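Inositol-3-phosphate synthase (Caenorhabditis elegans, PDB 1VKO) belongs to the myo-inositol-1-phosphate synthase family of Rossmann-fold proteins and binds nicotinamide-adenine-dinucleotide, with pyrophosphate and potassium also held in this model. Local coordinates at residues Ser413-Asp418 / His435-Asp440; Lys377-Asp382 / Leu483-Val488; Val32-Gly37 / Thr70-Arg75. All coordinates share one frame; numbering follows the deposited sequence.

Contacts 1 and 2 meet at one ligand, whereas contact 3 stands apart. The hairpin of 413-418 and 435-440 supplies Lys414, and the pair 377-382 with 483-488 supplies Lys377 and Lys484; all three amines are bonded to pyrophosphate. Although the two contact centres lie 19 Å apart, Lys414 NZ comes within 3.7 Å of Lys377 NZ, a meeting of like charges that the anion lying beside both amines probably makes tolerable. Both also reach the dinucleotide, contact 1 through Asp440 and contact 2 through Lys484. Contact 3, near the start of the chain, is centred about 42 Å from the centre of contact 1 and about 34 Å from that of contact 2, in a different sheet from contact 1.

Contact 1. Residues Ser413-Asp418 / His435-Asp440; sequences SKRAMD and HNTCED. With NAD (nicotinamide-adenine-dinucleotide), chain G; POP (pyrophosphate 2-), chain H.
Lys414 and Asp440 cross at about a right angle beside the ligands: the lysine's CB lies 3.1 Å from Asp440 OD2, while NZ travels on to bond pyrophosphate O2 at 2.7 Å. A bend at chi4 (-85°) turns NZ to the pyrophosphate, and the amine remains 4.3 Å from Asp440 OD1, beyond a salt bridge though near enough for the charges probably to be felt. The backbone O of Asp440 accepts a weak bond from the dinucleotide's N7N. Cys438 CB packs against Lys414 CG on the same face of the sheet, which also carries Ala416 against Asn436. On the other face, Ser413 OG donates to the syn side of Glu439 OE2 at 3.2 Å, from well out of the carboxylate plane, and takes a bond from Arg415 NH2 lying nearly in the guanidinium plane. Farther along, Met417 CG sits 3.4 Å from His435 ND1, with SD at the edge of the ring; ND1 is buried without a polar partner. Antiparallel backbone bonds fix this register, Ala416 and Asn436 exchanging two, and Lys414 and Cys438 two more, one of them weak. Arg415 NH1 makes a salt bridge with Glu419 of the third subunit. The hairpin is flanked by strand 346-356 beside 413-423, by helix 440-458 directly after Glu439, and by an antiparallel strand of the second subunit that continues the sheet past 435-437.

Contact 2. Residues Lys377-Asp382 / Leu483-Val488; sequences KSSVVD and LKAPVV. With POP (pyrophosphate 2-), chain H.
Lys377 and Lys484 bring their CA atoms within 6.6 Å where Lys377, late in helix 367-378, meets an irregular loop, and a type I turn from Ser379 to Asp382 carries the chain onward. No hydrogen bond joins the two segments directly. The two lysine chains instead lie side by side and point the same way, with Lys377 CG 3.7 Å from Lys484 CE, and both run to the pyrophosphate. Lys377 sets out with CG anti to its carbonyl carbon (chi1 -70°), then bends at chi3 and chi4; its NZ grips O6 at 2.6 Å and O3 at 3.0 Å, one oxygen from each phosphate. Lys484, bent at chi4, brings NZ to 2.6 Å from terminal O5 and 2.9 Å from the bridging O. The two amines thus stay 5.5 Å apart (NZ to NZ), and the anion probably offsets their repulsion. Lys484 NZ also bonds Phe325 O, which probably helps to fix its direction. Behind the lysines, Val380 CG1 presses on Lys484 O at 3.3 Å, and Ser379 OG, weakly bonded to Ser376 O, approaches the same carbonyl without bonding it. Val380 also rests on Thr330 and Lys333 of helix 329-342. A lysine-rich anion pocket results, completed by Lys373, Lys414, Thr330 OG1 and the backbone N of Gly328 and Gln329, with the dinucleotide touching Lys484.

Contact 3. Residues Val32-Gly37 / Thr70-Arg75; sequences VKLEDG and TVLKPR
Gly37 and Leu72 meet at the border of an antiparallel sheet, where the turn between strands 32-35 and 38-53 comes up against the end of strand 56-71. In this up-and-down order 32-35 is the outermost strand and 38-53 lies between it and 56-71, so the contact reaches past the middle strand at its beginning. Gly37 and Leu72 bury the most surface here, followed by Leu34. A single hydrogen bond joins the backbones: Leu72 N donates to Gly37 O at 3.0 Å, nearly straight (164° at the hydrogen) and in the plane of the carbonyl. Gly37 has positive phi (71°), as does Asp36 before it, and these two residues turn the chain from 32-35 into 38-53. The same carbonyl oxygen lies against the leucine side chain, 3.5 Å from Leu72 CB and 3.9 Å from Leu72 CG, so this oxygen is both bonded by the leucine's N-H and flanked by its side chain. Val71 adds a little through its backbone, its C lying 3.9 Å from Gly37 O. Around this site, Leu72 also packs on Leu39 of strand 38-53 and on Pro147 of a loop, while Val71 O is bonded by Arg460 NH1. The contact lies at the surface, well away from the bound ligands. In Leu34, exposed on the edge strand, CG is anti to the backbone N (chi1 -161°), which carries the branch toward Leu72, and the leucine chains approach at a slant until a single methyl of each touches, Leu34 CD1 to Leu72 CD1, at 3.8 Å.

Contact 1. Residues Ser413-Asp418 / His435-Asp440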
loop_
_atom_site.group_PDB
_atom_site.type_symbol
_atom_site.label_atom_id
_atom_site.label_comp_id
_atom_site.label_asym_id
_atom_site.label_seq_id
_atom_site.Cartn_x
_atom_site.Cartn_y
_atom_site.Cartn_z
ATOM N N SER A 413 17.715 -4.597 -2.596
ATOM C CA SER A 413 16.443 -3.959 -2.895
ATOM C C SER A 413 15.740 -3.616 -1.579
ATOM O O SER A 413 14.774 -4.307 -1.198
ATOM C CB SER A 413 15.572 -4.918 -3.705
ATOM O OG SER A 413 14.552 -4.239 -4.421
ATOM N N LYS A 414 16.203 -2.590 -0.856
ATOM C CA LYS A 414 15.519 -2.277 0.434
ATOM C C LYS A 414 14.055 -1.898 0.212
ATOM O O LYS A 414 13.680 -1.389 -0.855
ATOM C CB LYS A 414 16.290 -1.284 1.352
ATOM C CG LYS A 414 15.865 0.167 1.331
ATOM C CD LYS A 414 14.865 0.527 2.430
ATOM C CE LYS A 414 14.799 2.055 2.617
ATOM N NZ LYS A 414 15.859 2.589 3.524
ATOM N N ARG A 415 13.234 -2.185 1.220
ATOM C CA ARG A 415 11.793 -1.939 1.150
ATOM C C ARG A 415 11.395 -0.985 2.270
ATOM O O ARG A 415 11.511 -1.333 3.461
ATOM C CB ARG A 415 11.018 -3.255 1.273
ATOM C CG ARG A 415 11.418 -4.277 0.232
ATOM C CD ARG A 415 11.091 -3.837 -1.174
ATOM N NE ARG A 415 11.884 -4.568 -2.150
ATOM C CZ ARG A 415 11.515 -5.723 -2.709
ATOM N NH1 ARG A 415 10.346 -6.295 -2.396
ATOM N NH2 ARG A 415 12.317 -6.297 -3.598
ATOM N N ALA A 416 10.949 0.216 1.888
ATOM C CA ALA A 416 10.591 1.222 2.866
ATOM C C ALA A 416 9.069 1.249 2.965
ATOM O O ALA A 416 8.392 1.495 1.986
ATOM C CB ALA A 416 11.162 2.604 2.476
ATOM N N MET A 417 8.536 0.953 4.144
ATOM C CA MET A 417 7.088 0.986 4.357
ATOM C C MET A 417 6.770 2.008 5.427
ATOM O O MET A 417 7.275 1.925 6.555
ATOM C CB MET A 417 6.556 -0.404 4.714
ATOM C CG MET A 417 6.580 -1.348 3.501
ATOM S SD MET A 417 6.217 -3.090 3.799
ATOM C CE MET A 417 4.433 -3.102 4.057
ATOM N N ASP A 418 5.955 2.994 5.056
ATOM C CA ASP A 418 5.717 4.156 5.909
ATOM C C ASP A 418 4.246 4.447 6.070
ATOM O O ASP A 418 3.450 4.228 5.145
ATOM C CB ASP A 418 6.389 5.403 5.344
ATOM C CG ASP A 418 7.909 5.298 5.308
ATOM O OD1 ASP A 418 8.425 4.362 4.671
ATOM O OD2 ASP A 418 8.675 6.128 5.861
ATOM N N HIS A 435 4.601 2.643 -0.023
ATOM C CA HIS A 435 5.584 1.566 -0.256
ATOM C C HIS A 435 6.627 1.965 -1.328
ATOM O O HIS A 435 6.265 2.270 -2.468
ATOM C CB HIS A 435 4.905 0.215 -0.576
ATOM C CG HIS A 435 5.876 -0.925 -0.748
ATOM N ND1 HIS A 435 6.092 -1.878 0.229
ATOM C CD2 HIS A 435 6.692 -1.261 -1.783
ATOM C CE1 HIS A 435 7.000 -2.747 -0.191
ATOM N NE2 HIS A 435 7.380 -2.395 -1.408
ATOM N N ASN A 436 7.908 1.915 -0.939
ATOM C CA ASN A 436 9.042 2.484 -1.666
ATOM C C ASN A 436 10.205 1.500 -1.922
ATOM O O ASN A 436 11.020 1.247 -1.031
ATOM C CB ASN A 436 9.603 3.640 -0.853
ATOM C CG ASN A 436 10.567 4.508 -1.637
ATOM O OD1 ASN A 436 10.767 4.315 -2.846
ATOM N ND2 ASN A 436 11.171 5.498 -0.945
ATOM N N THR A 437 10.317 1.001 -3.151
ATOM C CA THR A 437 11.395 0.075 -3.531
ATOM C C THR A 437 12.701 0.855 -3.791
ATOM O O THR A 437 12.817 1.573 -4.797
ATOM C CB THR A 437 10.964 -0.748 -4.738
ATOM O OG1 THR A 437 9.780 -1.473 -4.401
ATOM C CG2 THR A 437 11.993 -1.886 -5.046
ATOM N N CYS A 438 13.648 0.746 -2.848
ATOM C CA CYS A 438 14.918 1.532 -2.842
ATOM C C CYS A 438 16.111 0.645 -3.185
ATOM O O CYS A 438 16.583 -0.166 -2.363
ATOM C CB CYS A 438 15.175 2.180 -1.483
ATOM S SG CYS A 438 13.931 3.398 -1.054
ATOM N N GLU A 439 16.594 0.784 -4.406
ATOM C CA GLU A 439 17.765 0.024 -4.819
ATOM C C GLU A 439 18.946 0.718 -4.185
ATOM O O GLU A 439 19.587 1.567 -4.814
ATOM C CB GLU A 439 17.824 0.010 -6.336
ATOM C CG GLU A 439 16.541 -0.497 -6.982
ATOM C CD GLU A 439 16.178 -1.940 -6.599
ATOM O OE1 GLU A 439 16.966 -2.617 -5.889
ATOM O OE2 GLU A 439 15.082 -2.405 -7.011
ATOM N N ASP A 440 19.197 0.412 -2.907
ATOM C CA ASP A 440 20.059 1.278 -2.085
ATOM C C ASP A 440 21.349 1.732 -2.780
ATOM O O ASP A 440 21.676 2.919 -2.764
ATOM C CB ASP A 440 20.414 0.600 -0.771
ATOM C CG ASP A 440 19.301 0.694 0.250
ATOM O OD1 ASP A 440 18.451 1.634 0.176
ATOM O OD2 ASP A 440 19.198 -0.156 1.158
HETATM P PA NAD G . 28.506 -2.906 2.490
HETATM O O1A NAD G . 28.620 -3.924 3.520
HETATM O O2A NAD G . 28.193 -3.564 1.210
HETATM O O5B NAD G . 29.866 -2.090 2.480
HETATM C C5B NAD G . 30.685 -2.069 3.610
HETATM C C4B NAD G . 32.088 -2.431 3.162
HETATM O O4B NAD G . 33.006 -1.809 4.033
HETATM C C3B NAD G . 32.352 -3.908 3.239
HETATM O O3B NAD G . 33.201 -4.168 2.132
HETATM C C2B NAD G . 33.195 -4.114 4.466
HETATM O O2B NAD G . 34.205 -5.036 4.061
HETATM C C1B NAD G . 33.850 -2.747 4.634
HETATM N N9A NAD G . 34.329 -2.315 5.972
HETATM C C8A NAD G . 33.796 -2.522 7.208
HETATM N N7A NAD G . 34.611 -1.951 8.123
HETATM C C5A NAD G . 35.668 -1.376 7.520
HETATM C C6A NAD G . 36.810 -0.697 7.980
HETATM N N6A NAD G . 37.093 -0.516 9.280
HETATM N N1A NAD G . 37.729 -0.259 7.061
HETATM C C2A NAD G . 37.556 -0.504 5.730
HETATM N N3A NAD G . 36.467 -1.199 5.312
HETATM C C4A NAD G . 35.518 -1.629 6.171
HETATM O O3 NAD G . 27.407 -1.776 2.868
HETATM P PN NAD G . 27.013 -0.658 1.805
HETATM O O1N NAD G . 28.166 -0.512 0.878
HETATM O O2N NAD G . 25.699 -1.011 1.263
HETATM O O5D NAD G . 26.990 0.743 2.623
HETATM C C5D NAD G . 28.052 1.099 3.491
HETATM C C4D NAD G . 27.673 2.139 4.562
HETATM O O4D NAD G . 26.965 3.207 3.981
HETATM C C3D NAD G . 26.788 1.590 5.686
HETATM O O3D NAD G . 27.219 2.136 6.902
HETATM C C2D NAD G . 25.451 2.234 5.423
HETATM O O2D NAD G . 24.661 2.491 6.574
HETATM C C1D NAD G . 25.876 3.542 4.813
HETATM N N1N NAD G . 24.690 4.065 4.144
HETATM C C2N NAD G . 24.133 3.376 3.112
HETATM C C3N NAD G . 22.997 3.876 2.517
HETATM C C7N NAD G . 22.662 3.314 1.188
HETATM O O7N NAD G . 23.492 2.253 0.754
HETATM N N7N NAD G . 21.650 3.828 0.476
HETATM C C4N NAD G . 22.421 5.088 2.947
HETATM C C5N NAD G . 22.991 5.759 4.007
HETATM C C6N NAD G . 24.138 5.230 4.617
HETATM P P1 POP H . 17.143 6.214 3.568
HETATM O O1 POP H . 17.191 7.515 2.781
HETATM O O2 POP H . 16.483 5.137 2.738
HETATM O O3 POP H . 16.329 6.424 4.835
HETATM O O POP H . 18.669 5.730 3.892
HETATM P P2 POP H . 19.120 4.387 4.700
HETATM O O4 POP H . 19.536 3.340 3.671
HETATM O O5 POP H . 20.271 4.750 5.629
HETATM O O6 POP H . 18.041 3.727 5.565
#

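Contact 2. Residues Lys377-Asp382 / Leu483-Val488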
loop_
_atom_site.group_PDB
_atom_site.type_symbol
_atom_site.label_atom_id
_atom_site.label_comp_id
_atom_site.label_asym_id
_atom_site.label_seq_id
_atom_site.Cartn_x
_atom_site.Cartn_y
_atom_site.Cartn_z
ATOM N N LYS A 377 17.977 8.793 11.115
ATOM C CA LYS A 377 16.664 8.667 10.451
ATOM C C LYS A 377 15.515 9.430 11.199
ATOM O O LYS A 377 14.642 10.057 10.565
ATOM C CB LYS A 377 16.310 7.176 10.230
ATOM C CG LYS A 377 17.174 6.435 9.156
ATOM C CD LYS A 377 16.804 4.947 9.065
ATOM C CE LYS A 377 15.545 4.688 8.210
ATOM N NZ LYS A 377 15.843 4.261 6.789
ATOM N N SER A 378 15.545 9.372 12.536
ATOM C CA SER A 378 14.518 9.958 13.403
ATOM C C SER A 378 14.615 11.483 13.513
ATOM O O SER A 378 13.664 12.130 13.952
ATOM C CB SER A 378 14.593 9.342 14.816
ATOM O OG SER A 378 13.992 8.048 14.895
ATOM N N SER A 379 15.757 12.054 13.122
ATOM C CA SER A 379 16.086 13.473 13.429
ATOM C C SER A 379 15.511 14.563 12.493
ATOM O O SER A 379 15.544 15.745 12.849
ATOM C CB SER A 379 17.618 13.654 13.580
ATOM O OG SER A 379 18.305 13.697 12.322
ATOM N N VAL A 380 14.985 14.168 11.326
ATOM C CA VAL A 380 14.709 15.103 10.206
ATOM C C VAL A 380 13.418 15.972 10.250
ATOM O O VAL A 380 13.176 16.793 9.341
ATOM C CB VAL A 380 14.822 14.404 8.807
ATOM C CG1 VAL A 380 16.257 14.106 8.472
ATOM C CG2 VAL A 380 13.945 13.147 8.725
ATOM N N VAL A 381 12.603 15.804 11.290
ATOM C CA VAL A 381 11.393 16.628 11.449
ATOM C C VAL A 381 11.439 17.550 12.709
ATOM O O VAL A 381 10.399 17.903 13.296
ATOM C CB VAL A 381 10.103 15.748 11.378
ATOM C CG1 VAL A 381 10.000 14.817 12.572
ATOM C CG2 VAL A 381 8.849 16.618 11.264
ATOM N N ASP A 382 12.647 17.945 13.110
ATOM C CA ASP A 382 12.808 18.793 14.287
ATOM C C ASP A 382 12.656 20.256 13.919
ATOM O O ASP A 382 11.801 20.955 14.479
ATOM C CB ASP A 382 14.152 18.546 14.972
ATOM C CG ASP A 382 14.247 17.160 15.601
ATOM O OD1 ASP A 382 13.215 16.618 16.087
ATOM O OD2 ASP A 382 15.336 16.552 15.663
ATOM N N LEU A 483 22.604 14.456 2.872
ATOM C CA LEU A 483 22.905 13.815 4.153
ATOM C C LEU A 483 21.733 13.863 5.120
ATOM O O LEU A 483 20.995 14.850 5.130
ATOM C CB LEU A 483 24.149 14.462 4.775
ATOM C CG LEU A 483 25.473 14.308 3.999
ATOM C CD1 LEU A 483 26.497 15.292 4.538
ATOM C CD2 LEU A 483 26.024 12.851 3.954
ATOM N N LYS A 484 21.597 12.805 5.930
ATOM C CA LYS A 484 20.448 12.594 6.798
ATOM C C LYS A 484 20.542 13.393 8.050
ATOM O O LYS A 484 19.528 13.919 8.528
ATOM C CB LYS A 484 20.367 11.162 7.265
ATOM C CG LYS A 484 19.567 10.275 6.396
ATOM C CD LYS A 484 19.182 9.028 7.189
ATOM C CE LYS A 484 18.949 7.895 6.219
ATOM N NZ LYS A 484 20.228 7.384 5.620
ATOM N N ALA A 485 21.775 13.444 8.572
ATOM C CA ALA A 485 22.087 13.983 9.886
ATOM C C ALA A 485 23.220 14.974 9.737
ATOM O O ALA A 485 24.370 14.732 10.149
ATOM C CB ALA A 485 22.459 12.869 10.834
ATOM N N PRO A 486 22.892 16.116 9.157
ATOM C CA PRO A 486 23.936 17.051 8.752
ATOM C C PRO A 486 24.666 17.662 9.973
ATOM O O PRO A 486 24.043 18.048 10.986
ATOM C CB PRO A 486 23.198 18.089 7.893
ATOM C CG PRO A 486 21.719 17.818 8.056
ATOM C CD PRO A 486 21.530 16.615 8.889
ATOM N N VAL A 487 25.986 17.635 9.876
ATOM C CA VAL A 487 26.878 18.271 10.785
ATOM C C VAL A 487 27.064 19.699 10.222
ATOM O O VAL A 487 27.209 19.905 9.000
ATOM C CB VAL A 487 28.210 17.481 10.834
ATOM C CG1 VAL A 487 29.242 18.137 11.790
ATOM C CG2 VAL A 487 27.942 16.043 11.266
ATOM N N VAL A 488 27.026 20.686 11.113
ATOM C CA VAL A 488 27.002 22.082 10.702
ATOM C C VAL A 488 27.937 22.931 11.587
ATOM O O VAL A 488 28.172 22.595 12.767
ATOM C CB VAL A 488 25.560 22.657 10.733
ATOM C CG1 VAL A 488 24.612 21.851 9.824
ATOM C CG2 VAL A 488 25.038 22.780 12.197
HETATM P P1 POP H . 17.143 6.214 3.568
HETATM O O1 POP H . 17.191 7.515 2.781
HETATM O O2 POP H . 16.483 5.137 2.738
HETATM O O3 POP H . 16.329 6.424 4.835
HETATM O O POP H . 18.669 5.730 3.892
HETATM P P2 POP H . 19.120 4.387 4.700
HETATM O O4 POP H . 19.536 3.340 3.671
HETATM O O5 POP H . 20.271 4.750 5.629
HETATM O O6 POP H . 18.041 3.727 5.565
#

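Contact 3. Residues Val32-Gly37 / Thr70-Arg75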
loop_
_atom_site.group_PDB
_atom_site.type_symbol
_atom_site.label_atom_id
_atom_site.label_comp_id
_atom_site.label_asym_id
_atom_site.label_seq_id
_atom_site.Cartn_x
_atom_site.Cartn_y
_atom_site.Cartn_z
ATOM N N VAL A 32 31.023 41.284 -12.148
ATOM C CA VAL A 32 31.743 40.046 -12.384
ATOM C C VAL A 32 32.966 40.346 -13.240
ATOM O O VAL A 32 32.878 41.088 -14.221
ATOM C CB VAL A 32 30.856 39.006 -13.114
ATOM C CG1 VAL A 32 31.691 37.809 -13.586
ATOM C CG2 VAL A 32 29.744 38.540 -12.212
ATOM N N LYS A 33 34.102 39.756 -12.877
ATOM C CA LYS A 33 35.338 39.991 -13.594
ATOM C C LYS A 33 36.115 38.687 -13.683
ATOM O O LYS A 33 36.386 38.057 -12.659
ATOM C CB LYS A 33 36.141 41.110 -12.885
ATOM C CG LYS A 33 37.624 41.178 -13.204
ATOM C CD LYS A 33 38.182 42.598 -13.005
ATOM C CE LYS A 33 39.674 42.579 -12.652
ATOM N NZ LYS A 33 40.310 43.932 -12.752
ATOM N N LEU A 34 36.450 38.268 -14.902
ATOM C CA LEU A 34 37.430 37.200 -15.073
ATOM C C LEU A 34 38.842 37.785 -15.101
ATOM O O LEU A 34 39.123 38.760 -15.816
ATOM C CB LEU A 34 37.168 36.350 -16.328
ATOM C CG LEU A 34 37.802 34.943 -16.420
ATOM C CD1 LEU A 34 36.919 34.033 -17.235
ATOM C CD2 LEU A 34 39.228 34.912 -16.994
ATOM N N GLU A 35 39.714 37.189 -14.291
ATOM C CA GLU A 35 41.130 37.402 -14.394
ATOM C C GLU A 35 41.846 36.171 -13.886
ATOM O O GLU A 35 41.606 35.739 -12.761
ATOM C CB GLU A 35 41.554 38.620 -13.581
ATOM C CG GLU A 35 42.574 39.488 -14.317
ATOM C CD GLU A 35 43.262 40.506 -13.423
ATOM O OE1 GLU A 35 43.053 40.471 -12.184
ATOM O OE2 GLU A 35 44.023 41.333 -13.967
ATOM N N ASP A 36 42.711 35.610 -14.731
ATOM C CA ASP A 36 43.632 34.522 -14.362
ATOM C C ASP A 36 42.927 33.178 -14.159
ATOM O O ASP A 36 43.387 32.335 -13.385
ATOM C CB ASP A 36 44.467 34.884 -13.109
ATOM C CG ASP A 36 45.394 36.091 -13.323
ATOM O OD1 ASP A 36 44.942 37.138 -13.843
ATOM O OD2 ASP A 36 46.596 36.089 -12.973
ATOM N N GLY A 37 41.814 32.977 -14.860
ATOM C CA GLY A 37 41.037 31.735 -14.742
ATOM C C GLY A 37 40.287 31.551 -13.420
ATOM O O GLY A 37 39.836 30.439 -13.101
ATOM N N THR A 70 35.969 32.394 -7.597
ATOM C CA THR A 70 35.805 30.982 -7.911
ATOM C C THR A 70 36.801 30.510 -8.933
ATOM O O THR A 70 36.700 30.893 -10.092
ATOM C CB THR A 70 34.390 30.700 -8.469
ATOM O OG1 THR A 70 33.404 31.078 -7.504
ATOM C CG2 THR A 70 34.175 29.189 -8.628
ATOM N N VAL A 71 37.736 29.646 -8.545
ATOM C CA VAL A 71 38.609 29.061 -9.557
ATOM C C VAL A 71 37.737 28.292 -10.556
ATOM O O VAL A 71 36.860 27.516 -10.166
ATOM C CB VAL A 71 39.743 28.195 -8.960
ATOM C CG1 VAL A 71 40.632 27.601 -10.082
ATOM C CG2 VAL A 71 40.605 29.026 -7.993
ATOM N N LEU A 72 37.925 28.557 -11.843
ATOM C CA LEU A 72 37.030 27.995 -12.855
ATOM C C LEU A 72 37.459 26.638 -13.400
ATOM O O LEU A 72 36.628 25.911 -13.935
ATOM C CB LEU A 72 36.826 28.967 -14.021
ATOM C CG LEU A 72 35.978 30.227 -13.837
ATOM C CD1 LEU A 72 35.955 31.009 -15.133
ATOM C CD2 LEU A 72 34.561 29.924 -13.409
ATOM N N LYS A 73 38.745 26.308 -13.309
ATOM C CA LYS A 73 39.183 24.983 -13.744
ATOM C C LYS A 73 39.152 24.025 -12.568
ATOM O O LYS A 73 39.828 24.270 -11.571
ATOM C CB LYS A 73 40.567 24.992 -14.390
ATOM C CG LYS A 73 40.781 23.794 -15.304
ATOM C CD LYS A 73 42.165 23.186 -15.160
ATOM C CE LYS A 73 43.161 23.792 -16.136
ATOM N NZ LYS A 73 44.542 23.202 -16.005
ATOM N N PRO A 74 38.332 22.971 -12.656
ATOM C CA PRO A 74 38.323 21.940 -11.625
ATOM C C PRO A 74 39.703 21.307 -11.503
ATOM O O PRO A 74 40.353 21.058 -12.516
ATOM C CB PRO A 74 37.262 20.953 -12.128
ATOM C CG PRO A 74 36.334 21.824 -12.951
ATOM C CD PRO A 74 37.299 22.716 -13.683
ATOM N N ARG A 75 40.143 21.094 -10.260
ATOM C CA ARG A 75 41.439 20.482 -9.980
ATOM C C ARG A 75 41.433 18.967 -10.235
ATOM O O ARG A 75 40.363 18.324 -10.223
ATOM C CB ARG A 75 41.838 20.759 -8.538
ATOM C CG ARG A 75 42.491 22.113 -8.331
ATOM C CD ARG A 75 41.497 23.245 -8.085
ATOM N NE ARG A 75 42.158 24.506 -7.726
ATOM C CZ ARG A 75 42.098 25.079 -6.534
ATOM N NH1 ARG A 75 41.408 24.530 -5.538
ATOM N NH2 ARG A 75 42.719 26.218 -6.337
#